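Local coordinates for protein citrinin polyketide synthase (PDB 5MPT) that builds the keto-aldehyde precursor of the mycotoxin citrinin from malonyl-CoA units, the chain here being its C-methylating (CMeT) domain, at residues V44-H55 against V121-E132; L33-N42 against T368-R376. All coordinates share one frame; numbering follows the deposited sequence. Where two conformers were deposited one is given.

Contact 1: V44-H55 against V121-E132; sequences VMPRSTELCVAH and VETMLEELLHDE. With EDO (1,2-ethanediol), chain C.
Asp131 OD2 is gripped by both terminal nitrogens of Arg47, with NH1 and NH2 each 2.9 Å from it, in an end-on salt bridge. The oxygen lies near the guanidinium plane, but the carboxylate is turned 57° against it, and both hydrogen bonds are clearly bent. His130 ND1 donates to the other oxygen, Asp131 OD1 (3.2 Å), and both carboxylate oxygens are thus engaged. A bend at chi3 lays the arginine over Leu128, whose CD1 sits on one guanidinium face, 3.7 Å from Arg47 NE. A water joins Arg47 NH1 to Glu132 OE2.

Farther along, the chemistry turns apolar. Leu51 CD1 lies 3.9 Å from Met124 CB, and the extended methionine brings SD and CE against Ala54 CB. Val121 CG1 presses tightly on Ala54 CB at 3.5 Å while resting over a face of the His55 ring as a CH-pi contact; Ser143 holds that ring's NE2.

This is plain helix packing away from the annotated sites, joining helix 40-62 of the helix-turn-helix family region to helix 121-131, nearly antiparallel at 161° with axes 9.9 Å apart. Helix 136-146 packs on Val44, Ser48 and Leu128 through His139, and helix 321-327 covers Ser48, Cys52 and His55.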
loop_
_atom_site.group_PDB
_atom_site.type_symbol
_atom_site.label_atom_id
_atom_site.label_comp_id
_atom_site.label_asym_id
_atom_site.label_seq_id
_atom_site.Cartn_x
_atom_site.Cartn_y
_atom_site.Cartn_z
ATOM N N VAL A 44 11.279 -10.584 -10.102
ATOM C CA VAL A 44 10.030 -10.079 -10.643
ATOM C C VAL A 44 10.106 -8.585 -10.841
ATOM O O VAL A 44 9.827 -8.089 -11.934
ATOM C CB VAL A 44 8.843 -10.478 -9.731
ATOM C CG1 VAL A 44 7.543 -10.219 -10.430
ATOM C CG2 VAL A 44 8.908 -11.952 -9.409
ATOM N N MET A 45 10.582 -7.870 -9.823
ATOM C CA MET A 45 10.586 -6.409 -9.883
ATOM C C MET A 45 11.448 -5.843 -11.005
ATOM O O MET A 45 11.033 -4.838 -11.596
ATOM C CB MET A 45 11.019 -5.817 -8.531
ATOM C CG MET A 45 9.908 -5.772 -7.511
ATOM S SD MET A 45 10.413 -5.170 -5.854
ATOM C CE MET A 45 11.297 -3.670 -6.407
ATOM N N PRO A 46 12.622 -6.383 -11.335
ATOM C CA PRO A 46 13.337 -5.850 -12.506
ATOM C C PRO A 46 12.520 -5.967 -13.770
ATOM O O PRO A 46 12.622 -5.099 -14.649
ATOM C CB PRO A 46 14.621 -6.687 -12.539
ATOM C CG PRO A 46 14.815 -7.082 -11.071
ATOM C CD PRO A 46 13.434 -7.345 -10.572
ATOM N N ARG A 47 11.634 -6.962 -13.847
ATOM C CA ARG A 47 10.858 -7.136 -15.066
ATOM C C ARG A 47 9.708 -6.144 -15.099
ATOM O O ARG A 47 9.407 -5.567 -16.148
ATOM C CB ARG A 47 10.336 -8.566 -15.191
ATOM C CG ARG A 47 11.457 -9.570 -15.310
ATOM C CD ARG A 47 10.948 -11.001 -15.420
ATOM N NE ARG A 47 10.329 -11.250 -16.709
ATOM C CZ ARG A 47 9.858 -12.430 -17.104
ATOM N NH1 ARG A 47 9.926 -13.488 -16.297
ATOM N NH2 ARG A 47 9.331 -12.547 -18.326
ATOM N N SER A 48 9.060 -5.912 -13.962
ATOM C CA SER A 48 8.012 -4.905 -13.957
ATOM C C SER A 48 8.591 -3.502 -14.138
ATOM O O SER A 48 7.974 -2.662 -14.788
ATOM C CB SER A 48 7.181 -5.015 -12.668
ATOM O OG SER A 48 7.951 -4.823 -11.499
ATOM N N THR A 49 9.787 -3.246 -13.592
ATOM C CA THR A 49 10.431 -1.950 -13.798
ATOM C C THR A 49 10.778 -1.763 -15.263
ATOM O O THR A 49 10.597 -0.666 -15.826
ATOM C CB THR A 49 11.693 -1.845 -12.927
ATOM O OG1 THR A 49 11.336 -1.937 -11.545
ATOM C CG2 THR A 49 12.413 -0.512 -13.167
ATOM N N GLU A 50 11.236 -2.834 -15.896
ATOM C CA GLU A 50 11.522 -2.779 -17.328
ATOM C C GLU A 50 10.276 -2.420 -18.131
ATOM O O GLU A 50 10.347 -1.664 -19.109
ATOM C CB GLU A 50 12.089 -4.114 -17.777
ATOM C CG GLU A 50 12.297 -4.234 -19.278
ATOM C CD GLU A 50 12.893 -5.562 -19.647
ATOM O OE1 GLU A 50 12.172 -6.585 -19.593
ATOM O OE2 GLU A 50 14.100 -5.580 -19.948
ATOM N N LEU A 51 9.142 -3.017 -17.785
ATOM C CA LEU A 51 7.894 -2.709 -18.467
ATOM C C LEU A 51 7.496 -1.251 -18.247
ATOM O O LEU A 51 7.057 -0.574 -19.181
ATOM C CB LEU A 51 6.806 -3.663 -17.982
ATOM C CG LEU A 51 5.365 -3.529 -18.472
ATOM C CD1 LEU A 51 5.311 -3.703 -20.001
ATOM C CD2 LEU A 51 4.476 -4.544 -17.759
ATOM N N CYS A 52 7.656 -0.734 -17.026
ATOM C CA CYS A 52 7.361 0.678 -16.800
ATOM C C CYS A 52 8.225 1.569 -17.686
ATOM O O CYS A 52 7.738 2.534 -18.312
ATOM C CB CYS A 52 7.586 1.059 -15.344
ATOM S SG CYS A 52 6.529 0.270 -14.105
ATOM N N VAL A 53 9.526 1.294 -17.698
ATOM C CA VAL A 53 10.447 2.106 -18.480
ATOM C C VAL A 53 10.058 2.067 -19.945
ATOM O O VAL A 53 10.039 3.097 -20.612
ATOM C CB VAL A 53 11.892 1.632 -18.250
ATOM C CG1 VAL A 53 12.847 2.288 -19.268
ATOM C CG2 VAL A 53 12.298 1.941 -16.801
ATOM N N ALA A 54 9.730 0.883 -20.466
ATOM C CA ALA A 54 9.327 0.784 -21.868
ATOM C C ALA A 54 8.078 1.604 -22.136
ATOM O O ALA A 54 7.979 2.288 -23.162
ATOM C CB ALA A 54 9.087 -0.674 -22.250
ATOM N N HIS A 55 7.118 1.562 -21.220
ATOM C CA HIS A 55 5.924 2.385 -21.364
ATOM C C HIS A 55 6.265 3.868 -21.345
ATOM O O HIS A 55 5.676 4.663 -22.084
ATOM C CB HIS A 55 4.944 2.092 -20.244
ATOM C CG HIS A 55 4.111 0.873 -20.433
ATOM N ND1 HIS A 55 3.285 0.683 -21.513
ATOM C CD2 HIS A 55 3.939 -0.209 -19.637
ATOM C CE1 HIS A 55 2.634 -0.457 -21.380
ATOM N NE2 HIS A 55 3.013 -1.017 -20.242
ATOM N N VAL A 121 6.148 -3.530 -25.349
ATOM C CA VAL A 121 5.454 -3.657 -24.070
ATOM C C VAL A 121 4.434 -4.778 -24.125
ATOM O O VAL A 121 4.134 -5.397 -23.100
ATOM C CB VAL A 121 4.795 -2.333 -23.663
ATOM C CG1 VAL A 121 5.864 -1.270 -23.420
ATOM C CG2 VAL A 121 3.780 -1.844 -24.723
ATOM N N GLU A 122 3.893 -5.072 -25.309
ATOM C CA GLU A 122 2.969 -6.195 -25.437
ATOM C C GLU A 122 3.687 -7.518 -25.219
ATOM O O GLU A 122 3.173 -8.411 -24.532
ATOM C CB GLU A 122 2.295 -6.176 -26.809
ATOM C CG GLU A 122 1.275 -5.081 -26.966
ATOM C CD GLU A 122 1.850 -3.779 -27.520
ATOM O OE1 GLU A 122 3.075 -3.683 -27.755
ATOM O OE2 GLU A 122 1.056 -2.840 -27.686
ATOM N N THR A 123 4.881 -7.666 -25.791
ATOM C CA THR A 123 5.623 -8.900 -25.580
ATOM C C THR A 123 6.129 -9.002 -24.135
ATOM O O THR A 123 6.096 -10.079 -23.536
ATOM C CB THR A 123 6.773 -8.989 -26.570
ATOM O OG1 THR A 123 6.254 -8.836 -27.902
ATOM C CG2 THR A 123 7.472 -10.317 -26.426
ATOM N N MET A 124 6.613 -7.889 -23.571
ATOM C CA MET A 124 7.009 -7.850 -22.163
ATOM C C MET A 124 5.884 -8.342 -21.267
ATOM O O MET A 124 6.103 -9.169 -20.384
ATOM C CB MET A 124 7.404 -6.424 -21.744
ATOM C CG MET A 124 8.768 -5.945 -22.264
ATOM S SD MET A 124 9.247 -4.288 -21.698
ATOM C CE MET A 124 10.738 -3.999 -22.648
ATOM N N LEU A 125 4.682 -7.778 -21.422
ATOM C CA LEU A 125 3.579 -8.179 -20.558
ATOM C C LEU A 125 3.233 -9.647 -20.760
ATOM O O LEU A 125 3.040 -10.392 -19.801
ATOM C CB LEU A 125 2.349 -7.313 -20.816
ATOM C CG LEU A 125 1.213 -7.654 -19.843
ATOM C CD1 LEU A 125 1.605 -7.307 -18.425
ATOM C CD2 LEU A 125 -0.042 -6.921 -20.250
ATOM N N GLU A 126 3.136 -10.078 -22.008
ATOM C CA GLU A 126 2.738 -11.452 -22.288
ATOM C C GLU A 126 3.686 -12.426 -21.611
ATOM O O GLU A 126 3.254 -13.388 -20.962
ATOM C CB GLU A 126 2.710 -11.668 -23.808
ATOM C CG GLU A 126 2.247 -13.056 -24.272
ATOM C CD GLU A 126 2.623 -13.347 -25.733
ATOM O OE1 GLU A 126 2.656 -12.396 -26.545
ATOM O OE2 GLU A 126 2.894 -14.525 -26.060
ATOM N N GLU A 127 4.987 -12.151 -21.700
ATOM C CA GLU A 127 5.977 -13.033 -21.105
ATOM C C GLU A 127 5.911 -12.978 -19.587
ATOM O O GLU A 127 6.007 -14.012 -18.923
ATOM C CB GLU A 127 7.379 -12.663 -21.586
ATOM C CG GLU A 127 7.653 -13.026 -23.042
ATOM C CD GLU A 127 9.027 -12.562 -23.513
ATOM O OE1 GLU A 127 9.747 -11.884 -22.746
ATOM O OE2 GLU A 127 9.402 -12.895 -24.646
ATOM N N LEU A 128 5.760 -11.782 -19.025
ATOM C CA LEU A 128 5.708 -11.639 -17.583
ATOM C C LEU A 128 4.465 -12.300 -17.018
ATOM O O LEU A 128 4.532 -12.949 -15.974
ATOM C CB LEU A 128 5.759 -10.152 -17.245
ATOM C CG LEU A 128 5.945 -9.768 -15.796
ATOM C CD1 LEU A 128 7.144 -10.427 -15.127
ATOM C CD2 LEU A 128 6.071 -8.244 -15.716
ATOM N N LEU A 129 3.324 -12.164 -17.695
ATOM C CA LEU A 129 2.115 -12.835 -17.220
ATOM C C LEU A 129 2.263 -14.353 -17.277
ATOM O O LEU A 129 1.797 -15.075 -16.390
ATOM C CB LEU A 129 0.918 -12.382 -18.051
ATOM C CG LEU A 129 0.454 -10.936 -17.924
ATOM C CD1 LEU A 129 -0.726 -10.775 -18.807
ATOM C CD2 LEU A 129 0.112 -10.606 -16.468
ATOM N N HIS A 130 2.894 -14.863 -18.328
ATOM C CA HIS A 130 3.070 -16.303 -18.436
ATOM C C HIS A 130 4.093 -16.804 -17.424
ATOM O O HIS A 130 3.903 -17.861 -16.806
ATOM C CB HIS A 130 3.470 -16.644 -19.875
ATOM C CG HIS A 130 3.855 -18.076 -20.065
ATOM N ND1 HIS A 130 5.126 -18.536 -19.810
ATOM C CD2 HIS A 130 3.136 -19.148 -20.471
ATOM C CE1 HIS A 130 5.173 -19.839 -20.040
ATOM N NE2 HIS A 130 3.977 -20.235 -20.440
ATOM N N ASP A 131 5.154 -16.026 -17.187
ATOM C CA ASP A 131 6.238 -16.483 -16.314
ATOM C C ASP A 131 5.938 -16.329 -14.829
ATOM O O ASP A 131 6.489 -17.082 -14.010
ATOM C CB ASP A 131 7.502 -15.695 -16.624
ATOM C CG ASP A 131 8.109 -16.077 -17.954
ATOM O OD1 ASP A 131 7.635 -17.052 -18.579
ATOM O OD2 ASP A 131 9.066 -15.393 -18.342
ATOM N N GLU A 132 5.143 -15.330 -14.471
ATOM C CA GLU A 132 4.896 -14.961 -13.082
ATOM C C GLU A 132 3.409 -14.750 -12.856
ATOM O O GLU A 132 2.973 -13.668 -12.438
ATOM C CB GLU A 132 5.706 -13.725 -12.718
ATOM C CG GLU A 132 7.192 -13.953 -12.758
ATOM C CD GLU A 132 7.679 -14.859 -11.659
ATOM O OE1 GLU A 132 6.892 -15.152 -10.722
ATOM O OE2 GLU A 132 8.858 -15.270 -11.728
HETATM C C1 EDO C . 7.529 -17.628 -6.731
HETATM O O1 EDO C . 8.947 -17.464 -6.723
HETATM C C2 EDO C . 6.945 -16.838 -7.891
HETATM O O2 EDO C . 7.625 -15.575 -7.989
HETATM O O HOH W 1 10.460 -13.855 -13.488
HETATM O O HOH W 2 8.912 -9.339 -19.288
#

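Contact 2: L33-N42 against T368-R376. With EDO (1,2-ethanediol), chain C.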
loop_
_atom_site.group_PDB
_atom_site.type_symbol
_atom_site.label_atom_id
_atom_site.label_comp_id
_atom_site.label_asym_id
_atom_site.label_seq_id
_atom_site.Cartn_x
_atom_site.Cartn_y
_atom_site.Cartn_z
ATOM N N LEU A 33 8.445 -16.487 1.870
ATOM C CA LEU A 33 8.676 -17.682 1.066
ATOM C C LEU A 33 7.371 -18.424 0.784
ATOM O O LEU A 33 7.090 -18.794 -0.363
ATOM C CB LEU A 33 9.676 -18.599 1.767
ATOM C CG LEU A 33 10.112 -19.844 0.988
ATOM C CD1 LEU A 33 10.922 -19.561 -0.247
ATOM C CD2 LEU A 33 10.885 -20.743 1.980
ATOM N N ASN A 34 6.578 -18.685 1.822
ATOM C CA ASN A 34 5.343 -19.440 1.644
ATOM C C ASN A 34 4.396 -18.747 0.684
ATOM O O ASN A 34 3.719 -19.393 -0.127
ATOM C CB ASN A 34 4.677 -19.650 2.999
ATOM C CG ASN A 34 3.197 -19.947 2.875
ATOM O OD1 ASN A 34 2.361 -19.031 2.843
ATOM N ND2 ASN A 34 2.859 -21.235 2.804
ATOM N N GLY A 35 4.317 -17.442 0.781
ATOM C CA GLY A 35 3.421 -16.669 -0.045
ATOM C C GLY A 35 3.904 -16.397 -1.433
ATOM O O GLY A 35 3.239 -15.629 -2.121
ATOM N N GLN A 36 5.009 -17.010 -1.846
ATOM C CA GLN A 36 5.515 -16.941 -3.208
ATOM C C GLN A 36 6.044 -15.552 -3.575
ATOM O O GLN A 36 6.043 -15.172 -4.748
ATOM C CB GLN A 36 4.444 -17.399 -4.208
ATOM C CG GLN A 36 3.952 -18.821 -3.945
ATOM C CD GLN A 36 5.099 -19.828 -3.810
ATOM O OE1 GLN A 36 5.841 -20.047 -4.753
ATOM N NE2 GLN A 36 5.254 -20.427 -2.613
ATOM N N LEU A 37 6.553 -14.829 -2.579
ATOM C CA LEU A 37 7.247 -13.563 -2.739
ATOM C C LEU A 37 8.769 -13.695 -2.653
ATOM O O LEU A 37 9.473 -12.695 -2.756
ATOM C CB LEU A 37 6.740 -12.569 -1.669
ATOM C CG LEU A 37 6.879 -11.073 -2.024
ATOM C CD1 LEU A 37 6.002 -10.710 -3.207
ATOM C CD2 LEU A 37 6.540 -10.271 -0.753
ATOM N N GLY A 38 9.307 -14.901 -2.481
ATOM C CA GLY A 38 10.736 -14.984 -2.234
ATOM C C GLY A 38 11.649 -14.759 -3.421
ATOM O O GLY A 38 12.863 -14.683 -3.225
ATOM N N THR A 39 11.126 -14.555 -4.622
ATOM C CA THR A 39 11.955 -14.112 -5.735
ATOM C C THR A 39 11.552 -12.744 -6.214
ATOM O O THR A 39 12.027 -12.315 -7.272
ATOM C CB THR A 39 11.869 -15.077 -6.909
ATOM O OG1 THR A 39 10.507 -15.198 -7.328
ATOM C CG2 THR A 39 12.399 -16.442 -6.514
ATOM N N TYR A 40 10.698 -12.043 -5.472
ATOM C CA TYR A 40 10.073 -10.845 -6.034
ATOM C C TYR A 40 11.083 -9.724 -6.253
ATOM O O TYR A 40 11.101 -9.099 -7.320
ATOM C CB TYR A 40 8.943 -10.384 -5.121
ATOM C CG TYR A 40 7.949 -9.410 -5.766
ATOM C CD1 TYR A 40 6.909 -9.878 -6.567
ATOM C CD2 TYR A 40 8.011 -8.041 -5.527
ATOM C CE1 TYR A 40 6.010 -9.018 -7.156
ATOM C CE2 TYR A 40 7.079 -7.166 -6.101
ATOM C CZ TYR A 40 6.069 -7.671 -6.876
ATOM O OH TYR A 40 5.150 -6.844 -7.430
ATOM N N TYR A 41 11.908 -9.424 -5.248
ATOM C CA TYR A 41 12.824 -8.293 -5.385
ATOM C C TYR A 41 13.841 -8.535 -6.490
ATOM O O TYR A 41 14.095 -7.654 -7.328
ATOM C CB TYR A 41 13.532 -8.028 -4.058
ATOM C CG TYR A 41 14.449 -6.825 -4.056
ATOM C CD1 TYR A 41 13.951 -5.545 -3.832
ATOM C CD2 TYR A 41 15.813 -6.965 -4.277
ATOM C CE1 TYR A 41 14.788 -4.438 -3.831
ATOM C CE2 TYR A 41 16.655 -5.858 -4.284
ATOM C CZ TYR A 41 16.137 -4.603 -4.061
ATOM O OH TYR A 41 16.980 -3.517 -4.065
ATOM N N ASN A 42 14.419 -9.725 -6.539
ATOM C CA ASN A 42 15.509 -9.975 -7.474
ATOM C C ASN A 42 15.063 -10.471 -8.834
ATOM O O ASN A 42 15.817 -10.325 -9.796
ATOM C CB ASN A 42 16.480 -10.986 -6.861
ATOM C CG ASN A 42 17.280 -10.387 -5.723
ATOM O OD1 ASN A 42 17.700 -9.234 -5.785
ATOM N ND2 ASN A 42 17.492 -11.168 -4.673
ATOM N N THR A 368 15.554 -11.405 6.856
ATOM C CA THR A 368 16.765 -11.405 6.039
ATOM C C THR A 368 16.474 -11.319 4.547
ATOM O O THR A 368 17.331 -10.848 3.782
ATOM C CB THR A 368 17.589 -12.668 6.327
ATOM O OG1 THR A 368 16.869 -13.816 5.866
ATOM C CG2 THR A 368 17.858 -12.802 7.817
ATOM N N ARG A 369 15.299 -11.749 4.108
ATOM C CA ARG A 369 14.954 -11.604 2.709
ATOM C C ARG A 369 14.762 -10.130 2.346
ATOM O O ARG A 369 14.265 -9.342 3.159
ATOM C CB ARG A 369 13.690 -12.408 2.404
ATOM C CG ARG A 369 13.902 -13.911 2.539
ATOM C CD ARG A 369 12.610 -14.680 2.276
ATOM N NE ARG A 369 12.861 -16.113 2.414
ATOM C CZ ARG A 369 13.338 -16.877 1.433
ATOM N NH1 ARG A 369 13.609 -16.325 0.242
ATOM N NH2 ARG A 369 13.549 -18.179 1.630
ATOM N N PRO A 370 15.174 -9.722 1.148
ATOM C CA PRO A 370 15.040 -8.307 0.763
ATOM C C PRO A 370 13.606 -7.820 0.778
ATOM O O PRO A 370 13.374 -6.640 1.045
ATOM C CB PRO A 370 15.652 -8.277 -0.648
ATOM C CG PRO A 370 15.594 -9.711 -1.139
ATOM C CD PRO A 370 15.791 -10.532 0.084
ATOM N N GLU A 371 12.637 -8.700 0.508
ATOM C CA GLU A 371 11.240 -8.306 0.492
ATOM C C GLU A 371 10.757 -7.890 1.865
ATOM O O GLU A 371 9.795 -7.134 1.960
ATOM C CB GLU A 371 10.386 -9.453 -0.036
ATOM C CG GLU A 371 10.679 -9.855 -1.468
ATOM C CD GLU A 371 11.862 -10.802 -1.665
ATOM O OE1 GLU A 371 12.360 -11.458 -0.697
ATOM O OE2 GLU A 371 12.279 -10.939 -2.842
ATOM N N ALA A 372 11.385 -8.397 2.934
ATOM C CA ALA A 372 11.027 -7.982 4.289
ATOM C C ALA A 372 11.201 -6.486 4.506
ATOM O O ALA A 372 10.682 -5.972 5.488
ATOM C CB ALA A 372 11.858 -8.772 5.320
ATOM N N ASN A 373 11.880 -5.772 3.602
ATOM C CA ASN A 373 12.010 -4.323 3.691
ATOM C C ASN A 373 10.987 -3.588 2.839
ATOM O O ASN A 373 10.827 -2.361 2.992
ATOM C CB ASN A 373 13.421 -3.884 3.284
ATOM C CG ASN A 373 14.490 -4.477 4.172
ATOM O OD1 ASN A 373 14.356 -4.502 5.393
ATOM N ND2 ASN A 373 15.556 -4.995 3.556
ATOM N N ILE A 374 10.220 -4.301 2.019
ATOM C CA ILE A 374 9.339 -3.603 1.075
ATOM C C ILE A 374 8.073 -3.126 1.765
ATOM O O ILE A 374 7.649 -1.976 1.581
ATOM C CB ILE A 374 9.009 -4.490 -0.136
ATOM C CG1 ILE A 374 10.287 -4.855 -0.894
ATOM C CG2 ILE A 374 8.023 -3.791 -1.051
ATOM C CD1 ILE A 374 10.078 -5.963 -1.915
ATOM N N GLN A 375 7.409 -4.017 2.493
ATOM C CA GLN A 375 6.319 -3.664 3.387
ATOM C C GLN A 375 6.615 -4.223 4.755
ATOM O O GLN A 375 7.371 -5.180 4.917
ATOM C CB GLN A 375 4.969 -4.209 2.924
ATOM C CG GLN A 375 4.726 -3.974 1.439
ATOM C CD GLN A 375 3.302 -3.649 1.144
ATOM O OE1 GLN A 375 2.803 -2.596 1.559
ATOM N NE2 GLN A 375 2.616 -4.527 0.460
ATOM N N ARG A 376 5.955 -3.632 5.739
ATOM C CA ARG A 376 6.059 -4.074 7.108
ATOM C C ARG A 376 4.698 -3.999 7.764
ATOM O O ARG A 376 3.887 -3.116 7.458
ATOM C CB ARG A 376 7.038 -3.224 7.897
ATOM C CG ARG A 376 8.426 -3.258 7.371
ATOM C CD ARG A 376 9.386 -2.608 8.320
ATOM N NE ARG A 376 10.630 -2.316 7.645
ATOM C CZ ARG A 376 11.663 -3.148 7.542
ATOM N NH1 ARG A 376 11.639 -4.365 8.111
ATOM N NH2 ARG A 376 12.733 -2.752 6.847
HETATM C C1 EDO C . 7.529 -17.628 -6.731
HETATM O O1 EDO C . 8.947 -17.464 -6.723
HETATM C C2 EDO C . 6.945 -16.838 -7.891
HETATM O O2 EDO C . 7.625 -15.575 -7.989
HETATM O O HOH W 3 13.668 -13.679 -0.987
HETATM O O HOH W 4 14.299 -11.668 -4.452
#
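A type I turn from Leu37 to Tyr40 leads into helix 40-62 and faces the 3-10 segment 370-373, the closest CA pair being Tyr41 and Glu371 at 6.1 Å. Glu371 reaches across to the start of the helix: its OE2 accepts a nearly straight bond from Tyr41 N, 2.9 Å at 168°, through the anti lone pair. A bend at chi2 (83°) swings the carboxylate toward the turn and close to Leu37 O, while CG, placed by chi1, lies beside the Leu37 side chain. A water links OE2 to Asn42 N. A second water gathers Gly38 O, Glu371 OE1 and Arg369 NH1, lying 2.6 Å from Glu371 OE1. Besides the bond from Tyr41 N, each carboxylate oxygen thus accepts one from a water, and backbone N-H groups at a helix start would be expected to favour its negative charge.

On one flank the extended Arg369 lays a guanidinium face against Leu33, whose CD1 is 3.5 Å from Arg369 NH2. On the other, Tyr41 packs obliquely on Pro370, with Tyr41 CD2 3.9 Å from Pro370 CB. Ile374 CD1 lies at the edge of the same ring.

Gln36, at positive phi, is the C-prime residue of the Schellman motif that ends helix 28-34. Glu371 therefore meets the chain where one helix has stopped and the next begins. The junction ties the helix-turn-helix region to the lead-in of strand 375-381, an antiparallel member of the Rossmann-like methyltransferase sheet; the Ile374 side chain is about 10 Å from that of catalytic Glu315.

How the contacts relate
Both contacts draw on helix 40-62: contact 2 holds its first turn and contact 1 the stretch 44-55 that follows, and along the chain contact 1 is nested within the loop that contact 2 closes. Both are partly buried. Contact 1 lies farther from the centre of the chain, away from the annotated sites, and pairs two helices through apolar side chains with a charged end. Contact 2 reaches the methyltransferase sheet itself, lies nearer the active-site residues and relies on a carboxylate, backbone N-H and waters. They touch directly where Met45 SD packs on Ile374 CD1, 4.0 Å apart, and one ethanediol, probably from crystallisation, bonds Glu132 and Thr39.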